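Gamma-glutamyltransferase 1 Threonine peptidase. MEROPS family T03 (Pseudomonas nitroreducens, PDB 7D9E) transfers the gamma-glutamyl group of glutathione and related donors to amino acids or peptides, or to water. Local coordinates at the interface of chains B and A. Numbering follows the deposited sequence. Chains: chain A, Gamma-glutamyltransferase 1 Threonine peptidase. MEROPS family T03; chain B, Gamma-glutamyltransferase 1 Threonine peptidase. MEROPS family T03.

Contact 1: the interface of chains B and A. Residues chain B 304, 307, 311; chain A 99, 125-127, 134.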
ATOM      1  N   SER B 304     -13.213   8.563  14.381  1.00 19.59           N
ATOM      2  CA  SER B 304     -12.414   7.844  15.366  1.00 19.17           C
ATOM      3  C   SER B 304     -13.231   6.762  16.055  1.00 19.93           C
ATOM      4  O   SER B 304     -12.719   5.668  16.312  1.00 19.59           O
ATOM      5  CB  SER B 304     -11.834   8.816  16.393  1.00 20.56           C
ATOM      6  OG  SER B 304     -11.018   9.805  15.756  1.00 20.55           O
ATOM      7  N   GLU B 307     -13.379   3.950  13.682  1.00 20.06           N
ATOM      8  CA  GLU B 307     -12.074   3.311  13.555  1.00 20.14           C
ATOM      9  C   GLU B 307     -11.751   2.433  14.756  1.00 19.56           C
ATOM     10  O   GLU B 307     -11.088   1.400  14.598  1.00 20.18           O
ATOM     11  CB  GLU B 307     -10.988   4.360  13.303  1.00 19.97           C
ATOM     12  CG  GLU B 307     -11.187   5.005  11.919  1.00 18.54           C
ATOM     13  CD  GLU B 307     -10.578   6.374  11.768  1.00 19.78           C
ATOM     14  OE1 GLU B 307     -10.152   6.975  12.774  1.00 22.67           O
ATOM     15  OE2 GLU B 307     -10.554   6.857  10.614  1.00 20.76           O
ATOM     16  N   PHE B 311     -10.462  -1.385  14.019  1.00 19.27           N
ATOM     17  CA  PHE B 311      -9.159  -1.897  14.414  1.00 18.56           C
ATOM     18  C   PHE B 311      -9.275  -2.990  15.463  1.00 20.05           C
ATOM     19  O   PHE B 311      -8.394  -3.854  15.541  1.00 21.23           O
ATOM     20  CB  PHE B 311      -8.248  -0.765  14.862  1.00 17.74           C
ATOM     21  CG  PHE B 311      -7.560  -0.092  13.707  1.00 18.01           C
ATOM     22  CD1 PHE B 311      -6.371  -0.603  13.212  1.00 19.74           C
ATOM     23  CD2 PHE B 311      -8.131   1.012  13.081  1.00 19.68           C
ATOM     24  CE1 PHE B 311      -5.746  -0.009  12.127  1.00 20.71           C
ATOM     25  CE2 PHE B 311      -7.501   1.613  11.979  1.00 19.54           C
ATOM     26  CZ  PHE B 311      -6.311   1.107  11.521  1.00 18.95           C
TER
ATOM     27  N   THR A  99      -7.834   4.223   6.181  1.00 16.50           N
ATOM     28  CA  THR A  99      -8.526   5.388   6.727  1.00 16.22           C
ATOM     29  C   THR A  99      -8.344   6.606   5.831  1.00 15.04           C
ATOM     30  O   THR A  99      -9.263   7.441   5.735  1.00 15.95           O
ATOM     31  CB  THR A  99      -8.116   5.702   8.169  1.00 17.76           C
ATOM     32  OG1 THR A  99      -6.740   6.039   8.225  1.00 16.88           O
ATOM     33  CG2 THR A  99      -8.454   4.528   9.112  1.00 18.01           C
ATOM     34  N   HIS A 125      -5.948  10.301  11.692  1.00 15.73           N
ATOM     35  CA  HIS A 125      -6.035   8.857  11.848  1.00 17.64           C
ATOM     36  C   HIS A 125      -6.131   8.461  13.313  1.00 18.22           C
ATOM     37  O   HIS A 125      -5.408   8.992  14.161  1.00 19.10           O
ATOM     38  CB  HIS A 125      -4.777   8.232  11.237  1.00 16.46           C
ATOM     39  CG  HIS A 125      -4.688   6.752  11.391  1.00 15.91           C
ATOM     40  ND1 HIS A 125      -5.476   5.879  10.667  1.00 17.41           N
ATOM     41  CD2 HIS A 125      -3.914   5.989  12.197  1.00 17.24           C
ATOM     42  CE1 HIS A 125      -5.170   4.636  11.009  1.00 17.13           C
ATOM     43  NE2 HIS A 125      -4.231   4.676  11.939  1.00 18.92           N
ATOM     44  N   HIS A 126      -7.010   7.500  13.594  1.00 17.33           N
ATOM     45  CA  HIS A 126      -7.106   6.855  14.887  1.00 18.84           C
ATOM     46  C   HIS A 126      -7.188   5.351  14.657  1.00 19.33           C
ATOM     47  O   HIS A 126      -7.737   4.901  13.654  1.00 19.56           O
ATOM     48  CB  HIS A 126      -8.357   7.337  15.640  1.00 18.38           C
ATOM     49  CG  HIS A 126      -8.561   6.657  16.952  1.00 20.89           C
ATOM     50  ND1 HIS A 126      -7.674   6.793  18.000  1.00 21.97           N
ATOM     51  CD2 HIS A 126      -9.540   5.832  17.386  1.00 21.90           C
ATOM     52  CE1 HIS A 126      -8.097   6.065  19.022  1.00 23.73           C
ATOM     53  NE2 HIS A 126      -9.229   5.476  18.676  1.00 22.94           N
ATOM     54  N   GLN A 127      -6.621   4.562  15.594  1.00 19.88           N
ATOM     55  CA  GLN A 127      -6.562   3.114  15.384  1.00 19.37           C
ATOM     56  C   GLN A 127      -6.678   2.323  16.680  1.00 21.75           C
ATOM     57  O   GLN A 127      -6.103   1.232  16.796  1.00 22.26           O
ATOM     58  CB  GLN A 127      -5.299   2.748  14.604  1.00 21.22           C
ATOM     59  CG  GLN A 127      -4.010   3.229  15.260  1.00 21.42           C
ATOM     60  CD  GLN A 127      -2.776   2.739  14.530  1.00 20.65           C
ATOM     61  OE1 GLN A 127      -2.726   2.742  13.295  1.00 19.45           O
ATOM     62  NE2 GLN A 127      -1.775   2.317  15.288  1.00 23.77           N
ATOM     63  N   ILE A 134      -5.059  10.495  18.264  1.00 19.95           N
ATOM     64  CA  ILE A 134      -5.300  10.879  16.882  1.00 20.61           C
ATOM     65  C   ILE A 134      -3.999  11.400  16.296  1.00 20.76           C
ATOM     66  O   ILE A 134      -3.372  12.315  16.852  1.00 20.86           O
ATOM     67  CB  ILE A 134      -6.407  11.942  16.768  1.00 18.96           C
ATOM     68  CG1 ILE A 134      -7.725  11.413  17.324  1.00 20.26           C
ATOM     69  CG2 ILE A 134      -6.594  12.348  15.301  1.00 21.05           C
ATOM     70  CD1 ILE A 134      -8.794  12.486  17.499  1.00 23.05           C
TER
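With CG of A:Gln127 between its backbone N and carbonyl carbon (chi1 56°) and CG of B:Phe311 anti to its own carbonyl carbon (chi1 -84°), the methylene CB of A:Gln127 lies over the middle of the phenyl face, 3.4 Å from the ring centroid. The amide beyond it turns back into chain A. There its OE1 accepts a nearly straight bond from A:His125 NE2 at 2.8 Å, in the plane of the imidazole. The other ring nitrogen, A:His125 ND1, pairs with the hydroxyl OG1 of A:Thr99 at 2.8 Å; both ring nitrogens are thus bonded, which should fix the turn of the imidazole. Its CE1 then faces CZ of B:Phe311 at 3.7 Å. One turn back along helix 297-317, the carboxylate of B:Glu307 lies between A:Thr99 and A:His126: OE2 rests 3.5 Å from the methyl CG2 of A:Thr99, and OE1 takes a weak, bent bond from the A:His126 amide. B:Ser304 adds CB against CB of A:His126 at 3.9 Å. The patch seats the large-subunit helix on strand 125-126 of the small subunit and probably steadies the heterodimer away from the catalytic threonine.

Contact 2: the interface of chains B and A. Residues chain B 79, 94, 268; chain A 43, 70-72, 74.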
ATOM      1  N   PHE B  79      -0.076  -5.380  -4.403  1.00 13.90           N
ATOM      2  CA  PHE B  79      -1.415  -5.779  -4.798  1.00 14.64           C
ATOM      3  C   PHE B  79      -1.817  -4.928  -5.995  1.00 14.88           C
ATOM      4  O   PHE B  79      -1.544  -3.724  -6.036  1.00 15.35           O
ATOM      5  CB  PHE B  79      -2.442  -5.483  -3.717  1.00 15.62           C
ATOM      6  CG  PHE B  79      -2.245  -6.216  -2.418  1.00 16.65           C
ATOM      7  CD1 PHE B  79      -2.015  -7.565  -2.386  1.00 18.93           C
ATOM      8  CD2 PHE B  79      -2.346  -5.533  -1.222  1.00 20.75           C
ATOM      9  CE1 PHE B  79      -1.848  -8.232  -1.175  1.00 17.84           C
ATOM     10  CE2 PHE B  79      -2.196  -6.194  -0.007  1.00 22.72           C
ATOM     11  CZ  PHE B  79      -1.945  -7.561   0.005  1.00 19.56           C
ATOM     12  N   ARG B  94       1.903 -10.288  -2.846  1.00 15.56           N
ATOM     13  CA  ARG B  94       2.468 -10.044  -1.533  1.00 15.20           C
ATOM     14  C   ARG B  94       3.559 -11.062  -1.231  1.00 15.29           C
ATOM     15  O   ARG B  94       3.495 -12.220  -1.651  1.00 16.67           O
ATOM     16  CB  ARG B  94       1.327 -10.195  -0.515  1.00 18.01           C
ATOM     17  CG  ARG B  94       1.629  -9.968   0.965  1.00 20.94           C
ATOM     18  CD  ARG B  94       2.029  -8.589   1.285  1.00 20.60           C
ATOM     19  NE  ARG B  94       1.756  -8.262   2.699  1.00 19.18           N
ATOM     20  CZ  ARG B  94       2.097  -7.106   3.248  1.00 16.83           C
ATOM     21  NH1 ARG B  94       2.697  -6.209   2.506  1.00 18.51           N
ATOM     22  NH2 ARG B  94       1.862  -6.863   4.532  1.00 17.71           N
ATOM     23  N   PRO B 268      -5.116 -11.120   1.766  1.00 17.91           N
ATOM     24  CA  PRO B 268      -4.470 -10.713   3.014  1.00 18.63           C
ATOM     25  C   PRO B 268      -4.356  -9.217   3.283  1.00 18.44           C
ATOM     26  O   PRO B 268      -3.653  -8.844   4.227  1.00 19.45           O
ATOM     27  CB  PRO B 268      -3.075 -11.331   2.869  1.00 18.68           C
ATOM     28  CG  PRO B 268      -2.806 -11.211   1.425  1.00 18.42           C
ATOM     29  CD  PRO B 268      -4.122 -11.562   0.763  1.00 20.54           C
TER
ATOM     30  N   ASP A  43       5.303  -6.953   9.263  1.00 19.27           N
ATOM     31  CA  ASP A  43       3.851  -6.884   9.222  1.00 19.68           C
ATOM     32  C   ASP A  43       3.178  -8.100   9.858  1.00 20.52           C
ATOM     33  O   ASP A  43       1.969  -8.047  10.112  1.00 20.73           O
ATOM     34  CB  ASP A  43       3.416  -6.716   7.781  1.00 19.32           C
ATOM     35  CG  ASP A  43       3.458  -5.265   7.314  1.00 23.59           C
ATOM     36  OD1 ASP A  43       3.753  -4.339   8.131  1.00 24.90           O
ATOM     37  OD2 ASP A  43       3.236  -5.035   6.112  1.00 26.36           O
ATOM     38  N   MET A  70       1.863 -11.987   5.075  1.00 18.98           N
ATOM     39  CA  MET A  70       1.634 -11.108   6.209  1.00 18.80           C
ATOM     40  C   MET A  70       0.531 -10.106   5.936  1.00 16.98           C
ATOM     41  O   MET A  70       0.381  -9.597   4.822  1.00 19.31           O
ATOM     42  CB  MET A  70       3.001 -10.552   6.632  1.00 24.12           C
ATOM     43  CG  MET A  70       3.758  -9.608   5.711  1.00 25.31           C
ATOM     44  SD  MET A  70       4.385 -10.409   4.186  1.00 21.92           S
ATOM     45  CE  MET A  70       5.647 -11.537   4.750  1.00 27.79           C
ATOM     46  N   LEU A  71      -0.313  -9.899   6.945  1.00 17.01           N
ATOM     47  CA  LEU A  71      -1.442  -8.978   6.812  1.00 17.95           C
ATOM     48  C   LEU A  71      -0.965  -7.603   6.368  1.00 18.57           C
ATOM     49  O   LEU A  71       0.042  -7.092   6.846  1.00 17.18           O
ATOM     50  CB  LEU A  71      -2.171  -8.855   8.151  1.00 16.93           C
ATOM     51  CG  LEU A  71      -3.497  -8.079   8.131  1.00 19.38           C
ATOM     52  CD1 LEU A  71      -4.548  -8.842   7.364  1.00 18.86           C
ATOM     53  CD2 LEU A  71      -3.974  -7.807   9.538  1.00 23.56           C
ATOM     54  N   SER A  72      -1.714  -6.993   5.462  1.00 15.32           N
ATOM     55  CA  SER A  72      -1.381  -5.687   4.914  1.00 14.22           C
ATOM     56  C   SER A  72      -2.521  -4.720   5.180  1.00 15.71           C
ATOM     57  O   SER A  72      -3.641  -5.118   5.516  1.00 17.50           O
ATOM     58  CB  SER A  72      -1.155  -5.827   3.419  1.00 16.66           C
ATOM     59  OG  SER A  72      -0.775  -4.605   2.828  1.00 17.62           O
ATOM     60  N   MET A  74      -2.589  -2.302   2.597  1.00 15.53           N
ATOM     61  CA  MET A  74      -2.583  -1.701   1.254  1.00 16.04           C
ATOM     62  C   MET A  74      -3.933  -1.991   0.597  1.00 16.59           C
ATOM     63  O   MET A  74      -4.458  -3.106   0.672  1.00 17.10           O
ATOM     64  CB  MET A  74      -1.460  -2.375   0.490  1.00 17.20           C
ATOM     65  CG  MET A  74      -0.079  -1.789   0.812  1.00 17.25           C
ATOM     66  SD  MET A  74       1.267  -2.380  -0.227  1.00 19.39           S
ATOM     67  CE  MET A  74       1.187  -4.128  -0.081  1.00 24.13           C
TER
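B:Arg94 of the large subunit reaches A:Met70, A:Leu71 and A:Asp43 in this gamma-glutamyltransferase, an N-terminal nucleophile hydrolase. A:Asp43 and A:Ser72 bind the glutamyl group and line the pocket of the bound DON, and B:Arg94 probably positions them from the second shell. From CB the chain starts with CG opposite the backbone N (chi1 -179°) and bends at chi2. CG and CD run past the A:Met70 carbonyl oxygen, CD at 4.0 Å. NE donates to that oxygen at 2.9 Å, and NH2 reaches it from the same face of the carbonyl plane, a side-on grip by two nitrogens. CZ lies beneath A:Ser72, whose CB sits over one guanidinium face, 3.4 Å above the plane and toward the rim. NH1 faces the methyl CE of A:Met74 at 3.6 Å. NH2 ends in a salt bridge to OD2 of A:Asp43 at 2.8 Å, on the carboxylate's anti side, and bonds weakly to the A:Leu71 carbonyl. A leucine here would probably leave the A:Asp43 carboxylate and the A:Met70 carbonyl without this partner, and the A:Met70 to A:Ser72 segment freer to shift. Beside it, A:Ser72 N donates to O of B:Pro268 at 3.0 Å, and B:Phe79 CE2 packs on A:Ser72 CB at 3.6 Å.

Contact 3: the interface of chains B and A. Residues chain B 308, 349, 352; chain A 126, 131-132, 153-155.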
ATOM      1  N   LYS B 308     -12.252   2.788  15.944  1.00 19.30           N
ATOM      2  CA  LYS B 308     -12.038   1.950  17.117  1.00 20.85           C
ATOM      3  C   LYS B 308     -12.511   0.526  16.862  1.00 22.20           C
ATOM      4  O   LYS B 308     -11.820  -0.446  17.201  1.00 21.82           O
ATOM      5  CB  LYS B 308     -12.791   2.526  18.315  1.00 21.45           C
ATOM      6  CG  LYS B 308     -12.023   3.612  19.081  1.00 21.41           C
ATOM      7  CD  LYS B 308     -12.882   4.118  20.220  1.00 22.81           C
ATOM      8  CE  LYS B 308     -12.069   4.668  21.392  1.00 24.89           C
ATOM      9  NZ  LYS B 308     -11.194   5.826  20.989  1.00 24.50           N
ATOM     10  N   ILE B 349     -16.100   9.960  23.828  1.00 27.28           N
ATOM     11  CA  ILE B 349     -15.202   8.869  23.482  1.00 26.67           C
ATOM     12  C   ILE B 349     -15.640   7.603  24.205  1.00 27.05           C
ATOM     13  O   ILE B 349     -15.798   7.592  25.433  1.00 29.26           O
ATOM     14  CB  ILE B 349     -13.763   9.223  23.874  1.00 27.93           C
ATOM     15  CG1 ILE B 349     -13.276  10.460  23.105  1.00 25.14           C
ATOM     16  CG2 ILE B 349     -12.841   8.052  23.591  1.00 29.30           C
ATOM     17  CD1 ILE B 349     -11.917  10.954  23.579  1.00 28.03           C
ATOM     18  N   THR B 352     -12.009   2.673  25.751  1.00 33.06           N
ATOM     19  CA  THR B 352     -11.189   1.799  24.919  1.00 30.24           C
ATOM     20  C   THR B 352     -11.206   0.373  25.447  1.00 33.39           C
ATOM     21  O   THR B 352     -11.266  -0.581  24.665  1.00 35.74           O
ATOM     22  CB  THR B 352      -9.759   2.346  24.876  1.00 33.83           C
ATOM     23  OG1 THR B 352      -9.767   3.616  24.213  1.00 32.84           O
ATOM     24  CG2 THR B 352      -8.830   1.407  24.134  1.00 33.99           C
TER
ATOM     25  N   HIS A 126      -7.010   7.500  13.594  1.00 17.33           N
ATOM     26  CA  HIS A 126      -7.106   6.855  14.887  1.00 18.84           C
ATOM     27  C   HIS A 126      -7.188   5.351  14.657  1.00 19.33           C
ATOM     28  O   HIS A 126      -7.737   4.901  13.654  1.00 19.56           O
ATOM     29  CB  HIS A 126      -8.357   7.337  15.640  1.00 18.38           C
ATOM     30  CG  HIS A 126      -8.561   6.657  16.952  1.00 20.89           C
ATOM     31  ND1 HIS A 126      -7.674   6.793  18.000  1.00 21.97           N
ATOM     32  CD2 HIS A 126      -9.540   5.832  17.386  1.00 21.90           C
ATOM     33  CE1 HIS A 126      -8.097   6.065  19.022  1.00 23.73           C
ATOM     34  NE2 HIS A 126      -9.229   5.476  18.676  1.00 22.94           N
ATOM     35  N   LYS A 131      -4.098   4.290  22.853  1.00 30.21           N
ATOM     36  CA  LYS A 131      -5.403   4.695  23.362  1.00 30.09           C
ATOM     37  C   LYS A 131      -5.699   6.160  23.065  1.00 30.88           C
ATOM     38  O   LYS A 131      -4.910   7.049  23.400  1.00 29.73           O
ATOM     39  CB  LYS A 131      -5.453   4.449  24.869  1.00 31.99           C
ATOM     40  CG  LYS A 131      -6.688   5.007  25.544  1.00 30.84           C
ATOM     41  CD  LYS A 131      -6.746   4.606  27.018  1.00 35.06           C
ATOM     42  CE  LYS A 131      -7.988   5.157  27.667  1.00 37.03           C
ATOM     43  NZ  LYS A 131      -8.054   4.755  29.095  1.00 49.33           N
ATOM     44  N   ASP A 132      -6.852   6.398  22.436  1.00 26.65           N
ATOM     45  CA  ASP A 132      -7.420   7.740  22.270  1.00 24.85           C
ATOM     46  C   ASP A 132      -6.439   8.717  21.638  1.00 27.94           C
ATOM     47  O   ASP A 132      -6.472   9.920  21.906  1.00 26.78           O
ATOM     48  CB  ASP A 132      -7.962   8.278  23.594  1.00 32.88           C
ATOM     49  CG  ASP A 132      -9.179   7.516  24.064  1.00 31.68           C
ATOM     50  OD1 ASP A 132      -9.794   6.825  23.226  1.00 33.12           O
ATOM     51  OD2 ASP A 132      -9.522   7.614  25.260  1.00 33.71           O
ATOM     52  N   MET A 153     -12.416  16.623  24.568  1.00 33.47           N
ATOM     53  CA  MET A 153     -13.103  15.333  24.620  1.00 31.12           C
ATOM     54  C   MET A 153     -12.260  14.248  25.287  1.00 28.62           C
ATOM     55  O   MET A 153     -12.820  13.246  25.760  1.00 28.31           O
ATOM     56  CB  MET A 153     -13.505  14.829  23.227  1.00 27.61           C
ATOM     57  CG  MET A 153     -14.239  15.817  22.336  1.00 29.72           C
ATOM     58  SD  MET A 153     -15.062  15.052  20.921  1.00 34.48           S
ATOM     59  CE  MET A 153     -16.195  13.928  21.727  1.00 32.28           C
ATOM     60  N   GLY A 154     -10.935  14.413  25.313  1.00 28.49           N
ATOM     61  CA  GLY A 154     -10.037  13.465  25.940  1.00 30.26           C
ATOM     62  C   GLY A 154      -9.043  12.810  24.997  1.00 26.62           C
ATOM     63  O   GLY A 154      -8.365  11.849  25.380  1.00 28.49           O
ATOM     64  N   TYR A 155      -8.941  13.309  23.770  1.00 25.49           N
ATOM     65  CA  TYR A 155      -7.988  12.760  22.819  1.00 26.97           C
ATOM     66  C   TYR A 155      -6.587  13.316  23.037  1.00 24.80           C
ATOM     67  O   TYR A 155      -6.403  14.470  23.445  1.00 27.33           O
ATOM     68  CB  TYR A 155      -8.401  13.109  21.390  1.00 23.59           C
ATOM     69  CG  TYR A 155      -9.602  12.354  20.873  1.00 21.00           C
ATOM     70  CD1 TYR A 155      -9.519  11.006  20.552  1.00 22.86           C
ATOM     71  CD2 TYR A 155     -10.819  12.992  20.682  1.00 23.04           C
ATOM     72  CE1 TYR A 155     -10.612  10.329  20.064  1.00 24.62           C
ATOM     73  CE2 TYR A 155     -11.909  12.328  20.197  1.00 22.55           C
ATOM     74  CZ  TYR A 155     -11.804  10.987  19.887  1.00 22.26           C
ATOM     75  OH  TYR A 155     -12.880  10.294  19.388  1.00 22.63           O
TER
HETATM   76  O   HOH W   1     -13.041   7.539  19.716  1.00 24.21           O
HETATM   77  O   HOH W   2      -8.671   4.307  21.810  1.00 26.83           O
HETATM   78  O   HOH W   3     -15.287  12.261  25.448  1.00 28.47           O
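This is a mixed polar and apolar, partly water-bridged interface between the two subunits of a gamma-glutamyltransferase, and it probably helps hold the processed chains together at the periphery. The ammonium group of B:Lys308, turned by a bend at chi4 (60°), forms a salt bridge with OD1 of A:Asp132 at 2.8 Å, approaching almost in line with the CG-OD1 bond. The same NZ stands 3.1 Å from NE2 of A:His126 but well off the ring plane, so any hydrogen bond, which needs an unprotonated NE2, would be a bent one, while the methylene CG of B:Lys308 lies at the imidazole edge. Water 2 bonds to B:Lys308 NZ, B:Thr352 OG1 and both the amide and OD1 of A:Asp132, tying the carboxylate to two segments of chain B. Water 1 bridges NZ to the phenol OH of A:Tyr155, 2.8 Å from each. B:Ile349 supplies the apolar half. With CG1 anti to the carbonyl carbon (chi1 -62°), its longer branch points at A:Tyr155, and CD1 sits over the centre of the phenol ring, 3.5 Å from the centroid. The shorter branch, CG2, packs on CG of A:Asp132 at 3.7 Å. Water 3 links the backbone N of B:Ile349 to the carbonyl oxygen of A:Met153.

Contact 1 and contact 3 are neighbours, their C-alpha centres about 9 Å apart. Both use helix 297-317 of chain B and A:His126, whose backbone, CB and ring CD2 serve contact 1 and whose NE2 edge serves contact 3, so the two probably form one continuous seam. Contact 2 lies about 19 Å from contact 1 and 26 Å from contact 3, on other segments of both chains. Its centre is about 9 Å from the nucleophile A:Thr1, and it holds A:Asp43 and A:Ser72, which bind L-glutamate. Contact 2 therefore probably shapes the substrate pocket, while contacts 1 and 3 probably serve mainly to hold the subunits together.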